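Beta-lactamase (Chitinophaga pinensis, PDB 6N36) probably hydrolyses the amide bond of beta-lactam rings as a metallo-beta-lactamase, using a pair of zinc ions held mainly by histidines. Local coordinates at residues N184-L189 with A208-A213; N190-S195 with P201-D206. All coordinates share one frame; numbering follows the deposited sequence.

Contact 1: residues N184-L189 with A208-A213; sequences NIPSIL and AYTLKA
Pro186 presses its ring against helix 203-215 at two points, CB meeting one side chain of the helix and CG the next one along. The CB atom rests 3.9 Å from Thr210 CG2, and CG comes to 3.7 Å from Leu211 CD2, so the proline bridges two consecutive helical residues with methyl contacts alone. No hydrogen bond joins the two segments, which bury 129 Å² together, and the close contacts are between carbon atoms. Pro186 and Leu211 also have the nearest pair of CA atoms across the contact, 7.0 Å apart.

The threonine divides its two branches between different tasks. With OG1 beside the backbone N (chi1 -70°) and CG2 anti to that N, the methyl is presented to the proline while the hydroxyl is hydrogen-bonded chiefly to Pro158 O in a loop, with Asp206 O, one turn back in the helix, as a second acceptor for the same proton. Leu211 starts out across the line of approach rather than along it, and one of its terminal methyls, CD2, makes the touch.

On the loop side, Pro186 is the centre of an inverse gamma turn, closed by a weak hydrogen bond from Ser187 N to Ile185 O at 2.8 Å. Asn184, just before the turn, and Ser187, its last residue, reach metal ligands: Asn184 OD1 accepts a hydrogen bond from His83 ND1, and Ser187 O is hydrogen-bonded to His160 ND1. Both histidines bind the same zinc ion, so the loop that packs on the helix also supplies second-shell partners that probably orient the two imidazoles.

Tyr207 and Met214 of helix 203-215 extend the packing around Pro186, while Leu211 also touches Gln261 of helix 250-268. The contact thus fastens the loop following strand 177-182 to helix 203-215, with helix 250-268 alongside both.

Contact 2: residues N190-S195 with P201-D206; sequences NDTKLS and PEVGKD
Val203, Leu194 and Gly204 bury the most surface where the loop 190-195 meets the beginning of helix 203-215. Val203 splits its methyls between two loop residues: CG2 lies 4.0 Å from Thr192 CG2, and CG1, placed between the backbone N and the carbonyl carbon (chi1 61°), packs 3.5 Å from Lys193 O. Tyr121 from another loop touches both Thr192 and Val203.

Leu194 meets Gly204 chiefly through its backbone. Their CA atoms are just 4.2 Å apart, and Gly204 CA makes a CA-H...O contact with Leu194 O at 3.1 Å. Such an approach is possible because glycine carries no CB, which would otherwise run into that oxygen. The same carbonyl accepts a hydrogen bond from a water 3.2 Å away, itself weakly linked to Lys205 NZ. Beyond the carbonyl, Leu194 CD2 reaches to 4.1 Å from Gly204 CA, and the leucine side chain also packs on Tyr264, Arg267 and Val268 of helix 250-268.

Glu202 occupies the N-cap position, and the touching parts of the two segments run almost at right angles, 94° apart. The contact pins the connection after strand 177-182, in one of the two mixed sheets of the metallo-beta-lactamase fold, to the N-terminal end of the next helix.

Overall arrangement
Contacts 1 and 2 are successive attachments of one connection, the chain between strand 177-182 and helix 203-215. Residues 184-189 run directly into 190-195, while their partners lie further along and at the start of the same helix, so the shorter loop of contact 2 falls within the longer one of contact 1. Their centres are 11 Å apart. Contact 1 is wholly buried, whereas contact 2 is partly exposed and farther from the centre of the chain, about 21 Å against 14 Å. Neither touches the metal directly: the side chains of Pro186 and Thr192 are about 11 and 10 Å from a bound zinc ion, and residues 184-189 hydrogen-bond to zinc ligands. Arg267 ties the two loop segments together, hydrogen-bonding Leu189 O and Thr192 O.

Contact 1: residues N184-L189 with A208-A213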
# COMPACT_ATOMS: atom_id res chain seq x y z
N ASN A 184 -0.20 -5.76 2.34
CA ASN A 184 1.09 -5.73 1.63
C ASN A 184 1.61 -7.15 1.47
O ASN A 184 2.06 -7.75 2.38
CB ASN A 184 2.11 -4.83 2.32
CG ASN A 184 3.17 -4.45 1.32
OD1 ASN A 184 2.99 -3.49 0.54
ND2 ASN A 184 4.29 -5.21 1.29
N ILE A 185 1.54 -7.65 0.26
CA ILE A 185 1.84 -9.08 -0.03
C ILE A 185 3.34 -9.24 0.09
O ILE A 185 4.13 -8.40 -0.35
CB ILE A 185 1.30 -9.46 -1.42
CG1 ILE A 185 -0.23 -9.42 -1.46
CG2 ILE A 185 1.85 -10.82 -1.88
CD1 ILE A 185 -0.95 -10.26 -0.45
N PRO A 186 3.80 -10.30 0.77
CA PRO A 186 5.23 -10.49 1.04
C PRO A 186 5.99 -11.08 -0.15
O PRO A 186 6.58 -12.15 -0.06
CB PRO A 186 5.22 -11.40 2.26
CG PRO A 186 4.00 -12.25 2.03
CD PRO A 186 2.97 -11.27 1.53
N SER A 187 5.97 -10.36 -1.25
CA SER A 187 6.77 -10.73 -2.43
C SER A 187 8.27 -10.59 -2.15
O SER A 187 8.67 -9.70 -1.43
CB SER A 187 6.32 -10.00 -3.66
OG SER A 187 6.52 -8.62 -3.50
N ILE A 188 9.06 -11.48 -2.70
CA ILE A 188 10.53 -11.57 -2.53
C ILE A 188 11.18 -11.24 -3.86
O ILE A 188 10.88 -11.96 -4.84
CB ILE A 188 10.89 -12.99 -2.05
CG1 ILE A 188 10.13 -13.36 -0.78
CG2 ILE A 188 12.40 -13.04 -1.82
CD1 ILE A 188 10.17 -14.87 -0.42
N LEU A 189 12.06 -10.24 -3.90
CA LEU A 189 12.75 -9.85 -5.15
C LEU A 189 13.84 -10.88 -5.43
O LEU A 189 14.33 -11.61 -4.51
CB LEU A 189 13.35 -8.45 -5.02
CG LEU A 189 12.32 -7.32 -4.91
CD1 LEU A 189 13.02 -5.97 -4.91
CD2 LEU A 189 11.33 -7.40 -6.04
N ALA A 208 9.49 -14.64 7.29
CA ALA A 208 8.91 -15.84 7.92
C ALA A 208 7.79 -15.41 8.88
O ALA A 208 6.67 -15.99 8.87
CB ALA A 208 9.92 -16.65 8.64
N TYR A 209 8.07 -14.38 9.68
CA TYR A 209 7.08 -13.80 10.61
C TYR A 209 5.85 -13.33 9.85
O TYR A 209 4.68 -13.67 10.17
CB TYR A 209 7.69 -12.67 11.46
CG TYR A 209 6.64 -11.83 12.14
CD1 TYR A 209 6.07 -12.23 13.33
CD2 TYR A 209 6.09 -10.71 11.55
CE1 TYR A 209 5.03 -11.54 13.89
CE2 TYR A 209 5.06 -9.99 12.10
CZ TYR A 209 4.58 -10.36 13.35
OH TYR A 209 3.51 -9.71 13.93
N THR A 210 6.08 -12.56 8.78
CA THR A 210 4.97 -11.95 8.03
C THR A 210 4.09 -13.02 7.40
O THR A 210 2.84 -12.87 7.41
CB THR A 210 5.57 -11.01 6.99
OG1 THR A 210 6.11 -9.92 7.73
CG2 THR A 210 4.55 -10.53 5.99
N LEU A 211 4.69 -14.06 6.80
CA LEU A 211 3.84 -15.10 6.17
C LEU A 211 2.89 -15.72 7.21
O LEU A 211 1.69 -15.90 6.90
CB LEU A 211 4.75 -16.13 5.52
CG LEU A 211 5.36 -15.65 4.21
CD1 LEU A 211 6.64 -16.39 3.90
CD2 LEU A 211 4.34 -15.75 3.10
N LYS A 212 3.36 -15.97 8.41
CA LYS A 212 2.50 -16.55 9.47
C LYS A 212 1.48 -15.51 9.95
O LYS A 212 0.27 -15.83 10.06
CB LYS A 212 3.36 -17.08 10.62
CG LYS A 212 4.25 -18.26 10.23
CD LYS A 212 5.13 -18.78 11.34
CE LYS A 212 6.29 -17.88 11.66
NZ LYS A 212 7.09 -18.37 12.80
N ALA A 213 1.91 -14.28 10.17
CA ALA A 213 1.10 -13.19 10.74
C ALA A 213 -0.05 -12.86 9.78
O ALA A 213 -1.21 -12.73 10.21
CB ALA A 213 1.95 -12.00 11.00

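Contact 2: residues N190-S195 with P201-D206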
# COMPACT_ATOMS: atom_id res chain seq x y z
N ASN A 190 14.22 -10.97 -6.70
CA ASN A 190 15.26 -11.92 -7.12
C ASN A 190 16.56 -11.74 -6.33
O ASN A 190 17.20 -12.74 -6.04
CB ASN A 190 15.50 -11.73 -8.61
CG ASN A 190 16.46 -12.73 -9.19
OD1 ASN A 190 16.41 -13.89 -8.79
ND2 ASN A 190 17.22 -12.34 -10.23
N ASP A 191 16.97 -10.49 -6.06
CA ASP A 191 18.34 -10.25 -5.51
C ASP A 191 18.32 -10.52 -3.99
O ASP A 191 19.41 -10.56 -3.39
CB ASP A 191 18.82 -8.83 -5.77
CG ASP A 191 19.16 -8.54 -7.24
OD1 ASP A 191 19.57 -9.47 -7.93
OD2 ASP A 191 18.92 -7.39 -7.66
N THR A 192 17.22 -10.89 -3.41
CA THR A 192 17.15 -11.05 -1.91
C THR A 192 17.66 -12.42 -1.47
O THR A 192 17.13 -13.45 -1.92
CB THR A 192 15.72 -10.81 -1.43
OG1 THR A 192 15.51 -9.42 -1.68
CG2 THR A 192 15.50 -11.08 0.05
N LYS A 193 18.64 -12.43 -0.57
CA LYS A 193 19.18 -13.60 0.12
C LYS A 193 18.51 -13.75 1.48
O LYS A 193 18.71 -12.89 2.33
CB LYS A 193 20.70 -13.43 0.22
CG LYS A 193 21.48 -14.56 0.86
CD LYS A 193 23.00 -14.31 0.67
CE LYS A 193 23.91 -15.26 1.43
NZ LYS A 193 25.09 -14.54 2.02
N LEU A 194 17.62 -14.73 1.64
CA LEU A 194 16.81 -14.85 2.88
C LEU A 194 17.62 -15.21 4.11
O LEU A 194 17.14 -14.92 5.23
CB LEU A 194 15.72 -15.88 2.63
CG LEU A 194 14.68 -15.43 1.64
CD1 LEU A 194 13.78 -16.59 1.31
CD2 LEU A 194 13.83 -14.26 2.15
N SER A 195 18.84 -15.73 3.99
CA SER A 195 19.72 -15.95 5.15
C SER A 195 20.19 -14.60 5.73
O SER A 195 20.71 -14.58 6.87
CB SER A 195 20.91 -16.84 4.78
OG SER A 195 21.64 -16.29 3.69
N PRO A 201 19.92 -7.62 7.74
CA PRO A 201 20.26 -8.97 8.19
C PRO A 201 19.04 -9.77 8.65
O PRO A 201 19.11 -11.00 8.50
CB PRO A 201 21.23 -8.74 9.34
CG PRO A 201 21.80 -7.37 9.09
CD PRO A 201 20.75 -6.59 8.38
N GLU A 202 17.97 -9.12 9.09
CA GLU A 202 16.78 -9.87 9.62
C GLU A 202 15.77 -10.18 8.52
O GLU A 202 14.67 -10.62 8.85
CB GLU A 202 16.18 -9.08 10.77
CG GLU A 202 17.17 -8.87 11.89
CD GLU A 202 17.67 -10.13 12.58
OE1 GLU A 202 16.90 -10.64 13.41
OE2 GLU A 202 18.84 -10.59 12.29
N VAL A 203 16.12 -9.96 7.26
CA VAL A 203 15.14 -10.06 6.17
C VAL A 203 14.41 -11.42 6.19
O VAL A 203 13.19 -11.41 6.03
CB VAL A 203 15.81 -9.79 4.82
CG1 VAL A 203 16.91 -10.77 4.48
CG2 VAL A 203 14.78 -9.77 3.76
N GLY A 204 15.10 -12.53 6.30
CA GLY A 204 14.40 -13.84 6.22
C GLY A 204 13.59 -14.12 7.47
O GLY A 204 12.51 -14.71 7.34
N LYS A 205 14.06 -13.70 8.62
CA LYS A 205 13.28 -13.90 9.87
C LYS A 205 11.98 -13.08 9.75
O LYS A 205 10.90 -13.53 10.19
CB LYS A 205 14.12 -13.48 11.06
CG LYS A 205 15.34 -14.37 11.28
CD LYS A 205 16.17 -13.91 12.48
CE LYS A 205 17.29 -14.87 12.75
NZ LYS A 205 18.27 -14.87 11.64
N ASP A 206 12.09 -11.87 9.17
CA ASP A 206 10.94 -10.97 9.02
C ASP A 206 9.94 -11.57 8.03
O ASP A 206 8.73 -11.53 8.27
CB ASP A 206 11.40 -9.58 8.60
CG ASP A 206 11.80 -8.70 9.76
OD1 ASP A 206 11.68 -9.13 10.95
OD2 ASP A 206 12.27 -7.53 9.48
O HOH W 1 17.68 -15.58 8.34